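Local coordinates for aerolysin-like protein (Bombina maxima, PDB 6LH8), which probably forms or regulates membrane pores as a member of the aerolysin family of beta-pore-forming proteins in a toad, at residues A[1-12]-A[62-71]; A[70-78]-A[90-98]. All blocks are in the same frame, centred on the assembly; numbering follows the deposited sequence.

Contact 1: A[1-12]-A[62-71]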
ATOM      1  N   MET A   1       2.653 -16.104  25.544  1.00 49.47           N
ATOM      2  CA  MET A   1       1.673 -15.322  24.792  1.00 48.84           C
ATOM      3  C   MET A   1       2.283 -14.651  23.561  1.00 42.35           C
ATOM      4  O   MET A   1       1.630 -13.835  22.905  1.00 40.24           O
ATOM      5  CB  MET A   1       1.034 -14.256  25.682  1.00 48.55           C
ATOM      6  CG  MET A   1       0.331 -14.807  26.906  1.00 56.65           C
ATOM      7  SD  MET A   1      -0.981 -13.706  27.467  1.00 73.53           S
ATOM      8  CE  MET A   1      -2.176 -13.888  26.144  1.00 52.51           C
ATOM      9  N   SER A   2       3.534 -14.981  23.252  1.00 38.51           N
ATOM     10  CA  SER A   2       4.215 -14.465  22.068  1.00 39.87           C
ATOM     11  C   SER A   2       4.491 -15.634  21.130  1.00 37.86           C
ATOM     12  O   SER A   2       5.196 -16.578  21.501  1.00 38.22           O
ATOM     13  CB  SER A   2       5.515 -13.753  22.443  1.00 41.70           C
ATOM     14  OG  SER A   2       5.999 -12.965  21.363  1.00 48.41           O
ATOM     15  N   ALA A   3       3.936 -15.573  19.925  1.00 33.32           N
ATOM     16  CA  ALA A   3       4.054 -16.707  19.027  1.00 27.80           C
ATOM     17  C   ALA A   3       5.385 -16.697  18.286  1.00 27.25           C
ATOM     18  O   ALA A   3       6.002 -15.645  18.075  1.00 26.85           O
ATOM     19  CB  ALA A   3       2.908 -16.704  18.022  1.00 29.61           C
ATOM     20  N   SER A   4       5.834 -17.892  17.895  1.00 23.97           N
ATOM     21  CA  SER A   4       6.851 -17.998  16.855  1.00 25.59           C
ATOM     22  C   SER A   4       6.167 -17.821  15.510  1.00 24.25           C
ATOM     23  O   SER A   4       5.094 -18.379  15.284  1.00 26.22           O
ATOM     24  CB  SER A   4       7.548 -19.359  16.897  1.00 31.88           C
ATOM     25  OG  SER A   4       8.258 -19.551  18.097  1.00 36.12           O
ATOM     26  N   VAL A   5       6.776 -17.045  14.615  1.00 22.94           N
ATOM     27  CA  VAL A   5       6.111 -16.644  13.375  1.00 24.38           C
ATOM     28  C   VAL A   5       7.041 -16.883  12.192  1.00 24.40           C
ATOM     29  O   VAL A   5       8.212 -16.495  12.235  1.00 28.77           O
ATOM     30  CB  VAL A   5       5.685 -15.164  13.414  1.00 22.79           C
ATOM     31  CG1 VAL A   5       5.007 -14.783  12.105  1.00 25.00           C
ATOM     32  CG2 VAL A   5       4.771 -14.892  14.587  1.00 24.87           C
ATOM     33  N   THR A   6       6.520 -17.511  11.134  1.00 24.52           N
ATOM     34  CA  THR A   6       7.247 -17.637   9.868  1.00 22.21           C
ATOM     35  C   THR A   6       6.269 -17.421   8.724  1.00 24.14           C
ATOM     36  O   THR A   6       5.310 -18.182   8.591  1.00 22.94           O
ATOM     37  CB  THR A   6       7.898 -19.016   9.733  1.00 26.89           C
ATOM     38  OG1 THR A   6       8.880 -19.194  10.762  1.00 27.18           O
ATOM     39  CG2 THR A   6       8.555 -19.164   8.360  1.00 29.79           C
ATOM     40  N   VAL A   7       6.497 -16.397   7.902  1.00 21.94           N
ATOM     41  CA  VAL A   7       5.629 -16.146   6.753  1.00 24.07           C
ATOM     42  C   VAL A   7       6.145 -16.967   5.579  1.00 23.40           C
ATOM     43  O   VAL A   7       7.352 -16.976   5.307  1.00 24.07           O
ATOM     44  CB  VAL A   7       5.579 -14.650   6.399  1.00 22.27           C
ATOM     45  CG1 VAL A   7       4.637 -14.428   5.213  1.00 21.80           C
ATOM     46  CG2 VAL A   7       5.117 -13.835   7.587  1.00 25.57           C
ATOM     47  N   LEU A   8       5.233 -17.672   4.892  1.00 19.63           N
ATOM     48  CA  LEU A   8       5.590 -18.494   3.728  1.00 19.84           C
ATOM     49  C   LEU A   8       5.455 -17.647   2.464  1.00 23.05           C
ATOM     50  O   LEU A   8       4.513 -17.771   1.677  1.00 22.10           O
ATOM     51  CB  LEU A   8       4.733 -19.750   3.661  1.00 21.63           C
ATOM     52  CG  LEU A   8       4.571 -20.565   4.958  1.00 24.13           C
ATOM     53  CD1 LEU A   8       3.819 -21.856   4.710  1.00 27.50           C
ATOM     54  CD2 LEU A   8       5.930 -20.848   5.613  1.00 26.80           C
ATOM     55  N   TRP A   9       6.457 -16.787   2.260  1.00 20.88           N
ATOM     56  CA  TRP A   9       6.414 -15.847   1.148  1.00 23.33           C
ATOM     57  C   TRP A   9       6.417 -16.560  -0.197  1.00 23.19           C
ATOM     58  O   TRP A   9       5.871 -16.032  -1.178  1.00 21.58           O
ATOM     59  CB  TRP A   9       7.599 -14.889   1.237  1.00 25.62           C
ATOM     60  CG  TRP A   9       7.583 -13.964   2.415  1.00 26.49           C
ATOM     61  CD1 TRP A   9       8.518 -13.888   3.411  1.00 27.04           C
ATOM     62  CD2 TRP A   9       6.599 -12.959   2.709  1.00 22.76           C
ATOM     63  NE1 TRP A   9       8.166 -12.904   4.315  1.00 28.15           N
ATOM     64  CE2 TRP A   9       6.998 -12.318   3.903  1.00 23.95           C
ATOM     65  CE3 TRP A   9       5.416 -12.549   2.087  1.00 22.63           C
ATOM     66  CZ2 TRP A   9       6.258 -11.284   4.482  1.00 24.99           C
ATOM     67  CZ3 TRP A   9       4.685 -11.513   2.663  1.00 26.36           C
ATOM     68  CH2 TRP A   9       5.111 -10.896   3.847  1.00 25.45           C
ATOM     69  N   ASP A  10       7.010 -17.763  -0.276  1.00 23.65           N
ATOM     70  CA  ASP A  10       6.984 -18.449  -1.564  1.00 28.65           C
ATOM     71  C   ASP A  10       5.592 -18.945  -1.926  1.00 23.48           C
ATOM     72  O   ASP A  10       5.381 -19.359  -3.072  1.00 22.68           O
ATOM     73  CB  ASP A  10       7.982 -19.617  -1.598  1.00 31.29           C
ATOM     74  CG  ASP A  10       7.621 -20.747  -0.656  1.00 35.98           C
ATOM     75  OD1 ASP A  10       7.120 -20.477   0.457  1.00 36.40           O
ATOM     76  OD2 ASP A  10       7.871 -21.915  -1.016  1.00 45.01           O
ATOM     77  N   LYS A  11       4.647 -18.916  -0.986  1.00 19.82           N
ATOM     78  CA  LYS A  11       3.261 -19.293  -1.234  1.00 20.17           C
ATOM     79  C   LYS A  11       2.353 -18.082  -1.441  1.00 17.97           C
ATOM     80  O   LYS A  11       1.124 -18.229  -1.397  1.00 19.81           O
ATOM     81  CB  LYS A  11       2.732 -20.144  -0.080  1.00 18.60           C
ATOM     82  CG  LYS A  11       3.382 -21.521   0.039  1.00 21.44           C
ATOM     83  CD  LYS A  11       3.046 -22.370  -1.186  1.00 26.38           C
ATOM     84  CE  LYS A  11       3.638 -23.775  -1.098  1.00 32.48           C
ATOM     85  NZ  LYS A  11       3.631 -24.468  -2.425  1.00 32.98           N
ATOM     86  N   GLU A  12       2.934 -16.902  -1.667  1.00 19.80           N
ATOM     87  CA  GLU A  12       2.167 -15.666  -1.805  1.00 17.57           C
ATOM     88  C   GLU A  12       1.204 -15.736  -2.985  1.00 19.43           C
ATOM     89  O   GLU A  12       1.549 -16.236  -4.061  1.00 19.36           O
ATOM     90  CB  GLU A  12       3.118 -14.483  -1.984  1.00 22.80           C
ATOM     91  CG  GLU A  12       2.416 -13.150  -2.218  1.00 25.83           C
ATOM     92  CD  GLU A  12       3.362 -11.975  -2.152  1.00 31.51           C
ATOM     93  OE1 GLU A  12       3.804 -11.628  -1.039  1.00 32.35           O
ATOM     94  OE2 GLU A  12       3.658 -11.398  -3.220  1.00 35.07           O
ATOM     95  N   ILE A  62      -6.812 -15.988  22.492  1.00 23.94           N
ATOM     96  CA  ILE A  62      -7.026 -14.553  22.373  1.00 24.54           C
ATOM     97  C   ILE A  62      -5.991 -13.812  23.215  1.00 26.50           C
ATOM     98  O   ILE A  62      -5.690 -14.198  24.354  1.00 28.35           O
ATOM     99  CB  ILE A  62      -8.471 -14.204  22.773  1.00 28.68           C
ATOM    100  CG1 ILE A  62      -9.424 -14.705  21.687  1.00 31.99           C
ATOM    101  CG2 ILE A  62      -8.620 -12.701  22.960  1.00 27.74           C
ATOM    102  CD1 ILE A  62     -10.862 -14.309  21.896  1.00 39.68           C
ATOM    103  N   GLY A  63      -5.416 -12.756  22.640  1.00 21.55           N
ATOM    104  CA  GLY A  63      -4.338 -12.010  23.253  1.00 23.81           C
ATOM    105  C   GLY A  63      -2.949 -12.393  22.779  1.00 23.44           C
ATOM    106  O   GLY A  63      -1.986 -11.688  23.111  1.00 25.88           O
ATOM    107  N   THR A  64      -2.817 -13.494  22.034  1.00 25.03           N
ATOM    108  CA  THR A  64      -1.518 -13.901  21.503  1.00 25.66           C
ATOM    109  C   THR A  64      -0.947 -12.814  20.607  1.00 25.84           C
ATOM    110  O   THR A  64      -1.641 -12.281  19.734  1.00 23.79           O
ATOM    111  CB  THR A  64      -1.655 -15.205  20.712  1.00 22.90           C
ATOM    112  OG1 THR A  64      -2.121 -16.246  21.570  1.00 24.51           O
ATOM    113  CG2 THR A  64      -0.316 -15.623  20.116  1.00 25.46           C
ATOM    114  N   GLU A  65       0.327 -12.484  20.813  1.00 25.72           N
ATOM    115  CA  GLU A  65       0.983 -11.473  19.997  1.00 26.33           C
ATOM    116  C   GLU A  65       1.680 -12.143  18.822  1.00 25.90           C
ATOM    117  O   GLU A  65       2.310 -13.194  18.975  1.00 24.64           O
ATOM    118  CB  GLU A  65       1.978 -10.658  20.826  1.00 29.18           C
ATOM    119  CG  GLU A  65       1.293  -9.692  21.798  1.00 36.24           C
ATOM    120  CD  GLU A  65       2.224  -8.615  22.332  1.00 45.46           C
ATOM    121  OE1 GLU A  65       3.445  -8.708  22.097  1.00 43.70           O
ATOM    122  OE2 GLU A  65       1.732  -7.672  22.990  1.00 46.98           O
ATOM    123  N   ILE A  66       1.553 -11.532  17.648  1.00 23.78           N
ATOM    124  CA  ILE A  66       2.047 -12.095  16.395  1.00 20.88           C
ATOM    125  C   ILE A  66       2.848 -11.000  15.710  1.00 23.82           C
ATOM    126  O   ILE A  66       2.274 -10.056  15.151  1.00 23.90           O
ATOM    127  CB  ILE A  66       0.912 -12.590  15.490  1.00 22.19           C
ATOM    128  CG1 ILE A  66       0.082 -13.661  16.203  1.00 23.00           C
ATOM    129  CG2 ILE A  66       1.462 -13.095  14.161  1.00 24.77           C
ATOM    130  CD1 ILE A  66      -1.339 -13.800  15.658  1.00 26.00           C
ATOM    131  N   GLN A  67       4.173 -11.118  15.760  1.00 24.44           N
ATOM    132  CA  GLN A  67       5.083 -10.163  15.140  1.00 26.85           C
ATOM    133  C   GLN A  67       5.531 -10.676  13.781  1.00 27.24           C
ATOM    134  O   GLN A  67       6.039 -11.797  13.677  1.00 27.32           O
ATOM    135  CB  GLN A  67       6.317  -9.925  16.015  1.00 27.84           C
ATOM    136  CG  GLN A  67       6.072  -9.056  17.211  1.00 34.92           C
ATOM    137  CD  GLN A  67       7.362  -8.549  17.831  1.00 40.22           C
ATOM    138  OE1 GLN A  67       7.341  -7.815  18.818  1.00 48.54           O
ATOM    139  NE2 GLN A  67       8.491  -8.939  17.252  1.00 40.66           N
ATOM    140  N   LEU A  68       5.389  -9.851  12.746  1.00 24.50           N
ATOM    141  CA  LEU A  68       5.944 -10.228  11.456  1.00 28.89           C
ATOM    142  C   LEU A  68       6.516  -9.008  10.758  1.00 30.14           C
ATOM    143  O   LEU A  68       6.209  -7.862  11.097  1.00 25.73           O
ATOM    144  CB  LEU A  68       4.925 -10.943  10.556  1.00 32.33           C
ATOM    145  CG  LEU A  68       3.622 -10.317  10.069  1.00 30.27           C
ATOM    146  CD1 LEU A  68       3.847  -9.385   8.882  1.00 28.74           C
ATOM    147  CD2 LEU A  68       2.681 -11.450   9.660  1.00 25.23           C
ATOM    148  N   GLU A  69       7.375  -9.288   9.780  1.00 26.23           N
ATOM    149  CA  GLU A  69       8.057  -8.271   8.991  1.00 30.76           C
ATOM    150  C   GLU A  69       7.572  -8.341   7.550  1.00 28.45           C
ATOM    151  O   GLU A  69       7.965  -9.254   6.805  1.00 30.41           O
ATOM    152  CB  GLU A  69       9.569  -8.477   9.064  1.00 34.59           C
ATOM    153  CG  GLU A  69      10.090  -8.421  10.484  1.00 37.61           C
ATOM    154  CD  GLU A  69      11.583  -8.584  10.549  1.00 44.02           C
ATOM    155  OE1 GLU A  69      12.291  -7.767   9.925  1.00 48.50           O
ATOM    156  OE2 GLU A  69      12.043  -9.535  11.217  1.00 46.89           O
ATOM    157  N   PRO A  70       6.708  -7.428   7.122  1.00 23.88           N
ATOM    158  CA  PRO A  70       6.187  -7.476   5.754  1.00 24.54           C
ATOM    159  C   PRO A  70       7.280  -7.232   4.728  1.00 26.82           C
ATOM    160  O   PRO A  70       8.369  -6.743   5.042  1.00 28.54           O
ATOM    161  CB  PRO A  70       5.158  -6.341   5.723  1.00 24.55           C
ATOM    162  CG  PRO A  70       4.850  -6.050   7.151  1.00 27.25           C
ATOM    163  CD  PRO A  70       6.102  -6.343   7.911  1.00 26.38           C
ATOM    164  N   LYS A  71       6.965  -7.587   3.477  1.00 28.79           N
ATOM    165  CA  LYS A  71       7.837  -7.262   2.349  1.00 31.22           C
ATOM    166  C   LYS A  71       7.700  -5.803   1.928  1.00 35.75           C
ATOM    167  O   LYS A  71       8.704  -5.152   1.613  1.00 36.31           O
ATOM    168  CB  LYS A  71       7.531  -8.165   1.147  1.00 32.51           C
ATOM    169  CG  LYS A  71       7.636  -9.661   1.407  1.00 35.84           C
ATOM    170  CD  LYS A  71       7.862 -10.456   0.113  1.00 38.55           C
ATOM    171  CE  LYS A  71       6.847 -10.102  -0.967  1.00 40.01           C
ATOM    172  NZ  LYS A  71       6.752 -11.164  -2.021  1.00 41.60           N
TER
HETATM  173  O   HOH W   1       5.234 -12.936  17.661  1.00 27.34           O
HETATM  174  O   HOH W   2       9.322 -11.782   6.748  1.00 33.75           O
HETATM  175  O   HOH W   3       7.163 -13.957  -2.727  1.00 38.12           O

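Contact 2: A[70-78]-A[90-98]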
ATOM      1  N   PRO A  70       6.708  -7.428   7.122  1.00 23.88           N
ATOM      2  CA  PRO A  70       6.187  -7.476   5.754  1.00 24.54           C
ATOM      3  C   PRO A  70       7.280  -7.232   4.728  1.00 26.82           C
ATOM      4  O   PRO A  70       8.369  -6.743   5.042  1.00 28.54           O
ATOM      5  CB  PRO A  70       5.158  -6.341   5.723  1.00 24.55           C
ATOM      6  CG  PRO A  70       4.850  -6.050   7.151  1.00 27.25           C
ATOM      7  CD  PRO A  70       6.102  -6.343   7.911  1.00 26.38           C
ATOM      8  N   LYS A  71       6.965  -7.587   3.477  1.00 28.79           N
ATOM      9  CA  LYS A  71       7.837  -7.262   2.349  1.00 31.22           C
ATOM     10  C   LYS A  71       7.700  -5.803   1.928  1.00 35.75           C
ATOM     11  O   LYS A  71       8.704  -5.152   1.613  1.00 36.31           O
ATOM     12  CB  LYS A  71       7.531  -8.165   1.147  1.00 32.51           C
ATOM     13  CG  LYS A  71       7.636  -9.661   1.407  1.00 35.84           C
ATOM     14  CD  LYS A  71       7.862 -10.456   0.113  1.00 38.55           C
ATOM     15  CE  LYS A  71       6.847 -10.102  -0.967  1.00 40.01           C
ATOM     16  NZ  LYS A  71       6.752 -11.164  -2.021  1.00 41.60           N
ATOM     17  N   HIS A  72       6.474  -5.285   1.886  1.00 29.26           N
ATOM     18  CA  HIS A  72       6.187  -3.954   1.355  1.00 31.06           C
ATOM     19  C   HIS A  72       5.974  -2.974   2.501  1.00 34.45           C
ATOM     20  O   HIS A  72       5.043  -3.140   3.292  1.00 27.94           O
ATOM     21  CB  HIS A  72       4.952  -3.990   0.455  1.00 33.77           C
ATOM     22  CG  HIS A  72       5.028  -5.036  -0.611  1.00 34.32           C
ATOM     23  ND1 HIS A  72       5.973  -4.999  -1.612  1.00 38.70           N
ATOM     24  CD2 HIS A  72       4.289  -6.150  -0.826  1.00 33.90           C
ATOM     25  CE1 HIS A  72       5.816  -6.049  -2.401  1.00 41.52           C
ATOM     26  NE2 HIS A  72       4.804  -6.763  -1.945  1.00 39.23           N
ATOM     27  N   ARG A  73       6.822  -1.948   2.580  1.00 30.19           N
ATOM     28  CA  ARG A  73       6.787  -0.991   3.678  1.00 32.26           C
ATOM     29  C   ARG A  73       6.887   0.426   3.128  1.00 33.14           C
ATOM     30  O   ARG A  73       7.232   0.642   1.966  1.00 36.83           O
ATOM     31  CB  ARG A  73       7.924  -1.233   4.686  1.00 34.25           C
ATOM     32  CG  ARG A  73       8.042  -2.657   5.210  1.00 31.75           C
ATOM     33  CD  ARG A  73       6.875  -3.019   6.106  1.00 31.22           C
ATOM     34  NE  ARG A  73       6.662  -2.048   7.178  1.00 35.36           N
ATOM     35  CZ  ARG A  73       7.237  -2.119   8.376  1.00 34.43           C
ATOM     36  NH1 ARG A  73       8.069  -3.114   8.654  1.00 32.55           N
ATOM     37  NH2 ARG A  73       6.977  -1.198   9.294  1.00 40.43           N
ATOM     38  N   LEU A  74       6.577   1.394   3.989  1.00 32.98           N
ATOM     39  CA  LEU A  74       6.696   2.812   3.686  1.00 34.84           C
ATOM     40  C   LEU A  74       7.697   3.455   4.641  1.00 41.14           C
ATOM     41  O   LEU A  74       8.056   2.884   5.674  1.00 39.00           O
ATOM     42  CB  LEU A  74       5.339   3.523   3.806  1.00 31.21           C
ATOM     43  CG  LEU A  74       4.230   3.099   2.838  1.00 26.55           C
ATOM     44  CD1 LEU A  74       2.969   3.903   3.079  1.00 24.01           C
ATOM     45  CD2 LEU A  74       4.680   3.258   1.389  1.00 27.11           C
ATOM     46  N   ASN A  75       8.148   4.660   4.282  1.00 44.85           N
ATOM     47  CA  ASN A  75       8.949   5.520   5.160  1.00 44.90           C
ATOM     48  C   ASN A  75      10.289   4.901   5.549  1.00 44.63           C
ATOM     49  O   ASN A  75      10.925   5.353   6.508  1.00 48.13           O
ATOM     50  CB  ASN A  75       8.171   5.893   6.427  1.00 42.43           C
ATOM     51  CG  ASN A  75       6.903   6.657   6.122  1.00 45.04           C
ATOM     52  OD1 ASN A  75       6.929   7.641   5.382  1.00 45.24           O
ATOM     53  ND2 ASN A  75       5.782   6.213   6.693  1.00 42.95           N
ATOM     54  N   GLY A  76      10.738   3.876   4.831  1.00 41.75           N
ATOM     55  CA  GLY A  76      11.938   3.164   5.220  1.00 43.17           C
ATOM     56  C   GLY A  76      11.784   2.437   6.541  1.00 48.60           C
ATOM     57  O   GLY A  76      12.777   2.015   7.140  1.00 48.62           O
ATOM     58  N   ASN A  77      10.545   2.293   7.012  1.00 43.43           N
ATOM     59  CA  ASN A  77      10.301   1.556   8.242  1.00 45.00           C
ATOM     60  C   ASN A  77      10.705   0.099   8.072  1.00 43.65           C
ATOM     61  O   ASN A  77      10.411  -0.534   7.056  1.00 40.24           O
ATOM     62  CB  ASN A  77       8.832   1.646   8.646  1.00 42.12           C
ATOM     63  CG  ASN A  77       8.404   3.061   8.958  1.00 49.30           C
ATOM     64  OD1 ASN A  77       7.400   3.544   8.437  1.00 56.00           O
ATOM     65  ND2 ASN A  77       9.163   3.736   9.816  1.00 49.73           N
ATOM     66  N   THR A  78      11.386  -0.429   9.083  1.00 42.75           N
ATOM     67  CA  THR A  78      11.881  -1.792   9.043  1.00 44.22           C
ATOM     68  C   THR A  78      11.545  -2.591  10.292  1.00 43.70           C
ATOM     69  O   THR A  78      11.797  -3.801  10.314  1.00 45.06           O
ATOM     70  CB  THR A  78      13.405  -1.796   8.825  1.00 49.07           C
ATOM     71  OG1 THR A  78      13.794  -3.025   8.206  1.00 58.14           O
ATOM     72  CG2 THR A  78      14.143  -1.635  10.145  1.00 47.27           C
ATOM     73  N   SER A  90      -5.104  -5.350  12.195  1.00 21.19           N
ATOM     74  CA  SER A  90      -4.844  -4.551  11.008  1.00 24.08           C
ATOM     75  C   SER A  90      -3.976  -3.369  11.396  1.00 27.03           C
ATOM     76  O   SER A  90      -4.204  -2.749  12.436  1.00 24.71           O
ATOM     77  CB  SER A  90      -6.152  -4.060  10.377  1.00 23.86           C
ATOM     78  OG  SER A  90      -5.901  -3.295   9.205  1.00 30.67           O
ATOM     79  N   TYR A  91      -2.986  -3.061  10.560  1.00 21.47           N
ATOM     80  CA  TYR A  91      -2.102  -1.925  10.773  1.00 24.20           C
ATOM     81  C   TYR A  91      -1.896  -1.205   9.444  1.00 23.89           C
ATOM     82  O   TYR A  91      -1.675  -1.853   8.419  1.00 23.62           O
ATOM     83  CB  TYR A  91      -0.772  -2.405  11.367  1.00 24.63           C
ATOM     84  CG  TYR A  91       0.254  -1.322  11.556  1.00 26.09           C
ATOM     85  CD1 TYR A  91       0.251  -0.538  12.698  1.00 35.78           C
ATOM     86  CD2 TYR A  91       1.211  -1.071  10.590  1.00 30.94           C
ATOM     87  CE1 TYR A  91       1.176   0.458  12.876  1.00 34.35           C
ATOM     88  CE2 TYR A  91       2.141  -0.074  10.754  1.00 29.77           C
ATOM     89  CZ  TYR A  91       2.126   0.686  11.906  1.00 38.39           C
ATOM     90  OH  TYR A  91       3.060   1.685  12.081  1.00 40.65           O
ATOM     91  N   THR A  92      -1.963   0.131   9.457  1.00 24.59           N
ATOM     92  CA  THR A  92      -1.851   0.932   8.242  1.00 23.73           C
ATOM     93  C   THR A  92      -0.623   1.827   8.331  1.00 27.33           C
ATOM     94  O   THR A  92      -0.474   2.591   9.291  1.00 30.18           O
ATOM     95  CB  THR A  92      -3.104   1.783   8.028  1.00 25.53           C
ATOM     96  OG1 THR A  92      -4.251   0.933   7.923  1.00 29.20           O
ATOM     97  CG2 THR A  92      -2.987   2.620   6.768  1.00 27.23           C
ATOM     98  N   GLU A  93       0.255   1.724   7.345  1.00 27.01           N
ATOM     99  CA  GLU A  93       1.326   2.686   7.162  1.00 28.35           C
ATOM    100  C   GLU A  93       0.826   3.837   6.299  1.00 30.21           C
ATOM    101  O   GLU A  93      -0.080   3.678   5.476  1.00 27.86           O
ATOM    102  CB  GLU A  93       2.544   2.036   6.507  1.00 29.96           C
ATOM    103  CG  GLU A  93       3.126   0.855   7.254  1.00 32.21           C
ATOM    104  CD  GLU A  93       4.396   0.331   6.610  1.00 37.81           C
ATOM    105  OE1 GLU A  93       4.369  -0.812   6.101  1.00 35.24           O
ATOM    106  OE2 GLU A  93       5.420   1.057   6.600  1.00 38.37           O
ATOM    107  N   LEU A  94       1.417   5.010   6.501  1.00 29.40           N
ATOM    108  CA  LEU A  94       1.015   6.198   5.762  1.00 32.29           C
ATOM    109  C   LEU A  94       2.252   7.027   5.449  1.00 33.88           C
ATOM    110  O   LEU A  94       3.112   7.224   6.314  1.00 32.11           O
ATOM    111  CB  LEU A  94      -0.008   7.022   6.556  1.00 32.00           C
ATOM    112  CG  LEU A  94      -0.456   8.377   6.006  1.00 37.14           C
ATOM    113  CD1 LEU A  94      -1.125   8.220   4.655  1.00 34.15           C
ATOM    114  CD2 LEU A  94      -1.398   9.049   6.988  1.00 38.42           C
ATOM    115  N   SER A  95       2.363   7.482   4.203  1.00 29.66           N
ATOM    116  CA  SER A  95       3.413   8.423   3.851  1.00 28.18           C
ATOM    117  C   SER A  95       2.824   9.512   2.965  1.00 32.34           C
ATOM    118  O   SER A  95       1.719   9.385   2.437  1.00 30.12           O
ATOM    119  CB  SER A  95       4.603   7.739   3.158  1.00 35.57           C
ATOM    120  OG  SER A  95       4.262   7.244   1.877  1.00 37.95           O
ATOM    121  N   GLU A  96       3.564  10.607   2.832  1.00 31.17           N
ATOM    122  CA  GLU A  96       3.177  11.668   1.916  1.00 28.06           C
ATOM    123  C   GLU A  96       3.869  11.431   0.584  1.00 28.06           C
ATOM    124  O   GLU A  96       5.088  11.260   0.534  1.00 29.59           O
ATOM    125  CB  GLU A  96       3.550  13.045   2.463  1.00 33.09           C
ATOM    126  CG  GLU A  96       3.024  14.181   1.588  1.00 30.27           C
ATOM    127  CD  GLU A  96       3.647  15.531   1.918  1.00 38.79           C
ATOM    128  OE1 GLU A  96       4.803  15.786   1.511  1.00 41.95           O
ATOM    129  OE2 GLU A  96       2.970  16.336   2.577  1.00 39.84           O
ATOM    130  N   ASP A  97       3.088  11.378  -0.483  1.00 24.61           N
ATOM    131  CA  ASP A  97       3.607  11.203  -1.832  1.00 21.10           C
ATOM    132  C   ASP A  97       3.485  12.550  -2.535  1.00 22.04           C
ATOM    133  O   ASP A  97       2.375  13.006  -2.819  1.00 22.49           O
ATOM    134  CB  ASP A  97       2.812  10.109  -2.543  1.00 25.39           C
ATOM    135  CG  ASP A  97       3.343   9.781  -3.911  1.00 26.92           C
ATOM    136  OD1 ASP A  97       4.481  10.177  -4.226  1.00 28.47           O
ATOM    137  OD2 ASP A  97       2.612   9.109  -4.666  1.00 25.25           O
ATOM    138  N   LYS A  98       4.619  13.196  -2.799  1.00 23.83           N
ATOM    139  CA  LYS A  98       4.644  14.519  -3.411  1.00 21.83           C
ATOM    140  C   LYS A  98       5.036  14.390  -4.878  1.00 24.33           C
ATOM    141  O   LYS A  98       6.045  13.756  -5.196  1.00 27.94           O
ATOM    142  CB  LYS A  98       5.627  15.428  -2.662  1.00 27.11           C
ATOM    143  CG  LYS A  98       5.797  16.802  -3.251  1.00 32.31           C
ATOM    144  CD  LYS A  98       6.537  17.716  -2.279  1.00 38.39           C
ATOM    145  CE  LYS A  98       7.706  17.008  -1.617  1.00 37.89           C
ATOM    146  NZ  LYS A  98       8.563  17.988  -0.885  1.00 46.53           N
TER
HETATM  147  O   HOH W   4       7.431   5.879   1.402  1.00 41.31           O
HETATM  148  O   HOH W   5       6.199  10.616   4.567  1.00 44.85           O

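Contact 1: A[1-12]-A[62-71]
Gly63 O meets the methyl end of Met1, CE 3.8 Å away, where the chain bends at chi3. Thr64 turns its CG2 methyl to Ala3 CB, its OG1 being taken by Pro61 O. Glu65 makes a single parallel beta bridge with Ser2: Glu65 N donates to Met1 O at 2.8 Å and Ala3 N to Glu65 O at 3.0 Å, both bonds almost straight. Beyond it strands 4-7 and 65-68 diverge, their axes 40° apart, and a water takes over, donating to Ala3 O and Glu65 O and accepting from Gln67 N. There Val5 straddles Gln67 O, CB 3.4 Å from it, sending CG2 across to Ile66 CG2 (3.8 Å) and CG1 toward Leu68 CB, while Val7 CG2 meets Leu68 CD2. Glu69 O reaches the Trp9 indole near its plane, 3.5 Å from CZ2, and a second water joins it to NE1. Lys71 CG sits over the six-membered ring, 3.4 Å from its centroid, a CH-pi contact on the face opposite Val7 CG1. The lysine bends at chi3 (-51°) and its NZ forms a salt bridge with Glu12 OE1 (3.1 Å). Strand 65-68, paired with 81-84 in a two-stranded antiparallel sheet, packs against the edge strand of the long sheet, consistent with the elongated aerolysin fold.

Contact 2: A[70-78]-A[90-98]
The Arg73 guanidinium meets Glu93 OE1 at its own edge, while Asn77 O lies over the centre of one face. Arg73 NE donates to Glu93 OE1 at 2.8 Å, a salt bridge bent to 142° at the hydrogen, and the two planes stand 73° apart, the nitrogen approaching from above the carboxylate. Bends at chi2 and chi3 fold the arginine back to this position, where Glu79 O binds NH1. The other oxygen, Glu93 OE2, accepts Leu74 N at 2.9 Å. His50 NE2 also bonds to OE1, so three donors hold this buried carboxylate and probably stabilise its charge. The loop between strands 65-68 and 81-84 here folds into a type I' beta turn from Leu74 to Asn77, closed by Asn77 N to Leu74 O, and lies against the edge strand 90-100 of the five-stranded sheet. Leu74 CD1 packs on Glu93 CB (3.9 Å) and reaches Ser95 OG. Within the turn, Asn75 ND2 donates in its own amide plane to Leu94 O (2.9 Å), from above the plane of that carbonyl. Asn75 OD1 approaches Ser95 CB to 3.2 Å, and a water links OD1 to Glu96 N.

Contacts 1 and 2 follow each other along the chain and share Pro70 and Lys71, their centres about 18 Å apart. They reach the two outermost strands of the five-stranded sheet: contact 1 sets strand 65-68 and the residues around it beside the start of strand 4-28, and contact 2 sets the loop that follows against strand 90-100. Contact 1 is the larger and lies near the surface, its centre about 19 Å from that of the chain; a backbone bridge, valine packing, an aromatic face and a salt bridge are spread out in turn. Contact 2, its centre about 7 Å from that of the chain, is partly buried; there no backbone-to-backbone pairing joins the segments, and the polar bonding converges largely on one buried carboxylate.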